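PDB 1H98: ferredoxin, which transfers electrons in a wide variety of metabolic reactions, using one [3Fe-4S] and one [4Fe-4S] cluster. Local coordinates for residues E6-I9 and G10-Q14. Residues are numbered along the deposited sequence; the frame is centred on the assembly and turned at random.
Sequences EPCI and GVKDQ. Unlike the reference sequence in segment 6-9: E6 (reference Gln). With F3S (Fe3-s4 cluster), chain C.
The carbonyl oxygen of C8 accepts from two successive backbone amides, V11 and K12, where the chain turns beside the cluster. K12 N reaches C8 O at 2.9 Å, in the carbonyl plane, with a C=O...N angle of 151°. V11 N lies equally close to C8 O, but arrives from above that plane, 42° out of it. The V11 bond closes a type II beta turn with I9 and G10 at its corners; the K12 bond extends the grip one residue further. At the second corner phi is positive and psi near zero, and glycine suits this backbone because a CB would be pressed against I9 O. C8 does two jobs: while its oxygen takes both amides, its sulfur, anti to the backbone N (chi1 -174°), reaches the [3Fe-4S] cluster and binds the iron FE3 at 2.2 Å. Beyond the turn, D13 N and Q14 N approach cluster sulfurs, Q14 N lying 3.1 Å from S1. V11 sets CG1 against S4 of the cluster and CG2 3.4 Å from P7 O. Q14 folds back on its own backbone, NE2 donating to K12 O at 3.1 Å with the acceptor nearly in its amide plane. K12 NZ is satisfied by G29 O and a salt bridge to D27, and D13 OD2 by S15 OG. The loop thus joins strand 2-4 to helix 15-19, with K12 and Q14 touching F32 of strand 32-34 and I9 packing on Y67 and K70 of helix 66-74.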
loop_
_atom_site.group_PDB
_atom_site.type_symbol
_atom_site.label_atom_id
_atom_site.label_comp_id
_atom_site.label_asym_id
_atom_site.label_seq_id
_atom_site.Cartn_x
_atom_site.Cartn_y
_atom_site.Cartn_z
ATOM N N GLU A 6 8.027 -2.565 0.610
ATOM C CA GLU A 6 9.307 -2.118 0.070
ATOM C C GLU A 6 9.496 -1.811 -1.420
ATOM O O GLU A 6 10.056 -0.770 -1.762
ATOM C CB GLU A 6 10.398 -3.080 0.531
ATOM C CG GLU A 6 11.799 -2.626 0.202
ATOM C CD GLU A 6 12.832 -3.347 1.034
ATOM O OE1 GLU A 6 12.832 -3.162 2.279
ATOM O OE2 GLU A 6 13.638 -4.096 0.442
ATOM N N PRO A 7 9.029 -2.692 -2.323
ATOM C CA PRO A 7 9.199 -2.451 -3.764
ATOM C C PRO A 7 8.756 -1.088 -4.321
ATOM O O PRO A 7 9.249 -0.654 -5.366
ATOM C CB PRO A 7 8.411 -3.606 -4.391
ATOM C CG PRO A 7 8.557 -4.692 -3.382
ATOM C CD PRO A 7 8.308 -3.955 -2.097
ATOM N N CYS A 8 7.831 -0.425 -3.634
ATOM C CA CYS A 8 7.324 0.877 -4.074
ATOM C C CYS A 8 8.391 1.963 -3.987
ATOM O O CYS A 8 8.393 2.897 -4.790
ATOM C CB CYS A 8 6.106 1.298 -3.232
ATOM S SG CYS A 8 5.273 2.828 -3.780
ATOM N N ILE A 9 9.292 1.829 -3.019
ATOM C CA ILE A 9 10.351 2.805 -2.811
ATOM C C ILE A 9 11.248 2.898 -4.038
ATOM O O ILE A 9 11.765 1.894 -4.525
ATOM C CB ILE A 9 11.191 2.454 -1.566
ATOM C CG1 ILE A 9 10.288 2.400 -0.331
ATOM C CG2 ILE A 9 12.302 3.489 -1.358
ATOM C CD1 ILE A 9 11.009 1.978 0.934
ATOM N N GLY A 10 11.421 4.113 -4.542
ATOM C CA GLY A 10 12.250 4.313 -5.713
ATOM C C GLY A 10 11.498 4.049 -7.001
ATOM O O GLY A 10 12.064 4.184 -8.082
ATOM N N VAL A 11 10.225 3.676 -6.898
ATOM C CA VAL A 11 9.419 3.394 -8.079
ATOM C C VAL A 11 8.195 4.302 -8.147
ATOM O O VAL A 11 8.036 5.052 -9.102
ATOM C CB VAL A 11 8.980 1.914 -8.120
ATOM C CG1 VAL A 11 8.111 1.649 -9.348
ATOM C CG2 VAL A 11 10.208 1.014 -8.138
ATOM N N LYS A 12 7.339 4.230 -7.130
ATOM C CA LYS A 12 6.126 5.045 -7.061
ATOM C C LYS A 12 5.398 5.121 -8.402
ATOM O O LYS A 12 5.031 6.201 -8.868
ATOM C CB LYS A 12 6.461 6.446 -6.542
ATOM C CG LYS A 12 7.047 6.440 -5.139
ATOM C CD LYS A 12 7.480 7.825 -4.678
ATOM C CE LYS A 12 6.299 8.770 -4.546
ATOM N NZ LYS A 12 6.712 10.109 -4.046
ATOM N N ASP A 13 5.142 3.951 -8.980
ATOM C CA ASP A 13 4.477 3.840 -10.272
ATOM C C ASP A 13 3.108 4.507 -10.331
ATOM O O ASP A 13 2.732 5.060 -11.361
ATOM C CB ASP A 13 4.358 2.369 -10.670
ATOM C CG ASP A 13 3.641 2.186 -11.984
ATOM O OD1 ASP A 13 4.293 2.262 -13.047
ATOM O OD2 ASP A 13 2.417 1.976 -11.951
ATOM N N GLN A 14 2.338 4.371 -9.255
ATOM C CA GLN A 14 1.005 4.961 -9.125
ATOM C C GLN A 14 -0.162 4.330 -9.883
ATOM O O GLN A 14 -1.280 4.840 -9.813
ATOM C CB GLN A 14 1.055 6.475 -9.358
ATOM C CG GLN A 14 1.901 7.205 -8.324
ATOM C CD GLN A 14 2.242 8.628 -8.731
ATOM O OE1 GLN A 14 1.366 9.487 -8.822
ATOM N NE2 GLN A 14 3.524 8.888 -8.960
HETATM FE FE1 F3S C . 1.322 1.958 -6.342
HETATM FE FE3 F3S C . 3.950 2.116 -5.398
HETATM FE FE4 F3S C . 3.138 0.009 -7.001
HETATM S S1 F3S C . 2.649 3.847 -6.182
HETATM S S2 F3S C . 1.589 0.999 -8.405
HETATM S S3 F3S C . 2.345 0.490 -4.858
HETATM S S4 F3S C . 5.100 1.194 -7.160
#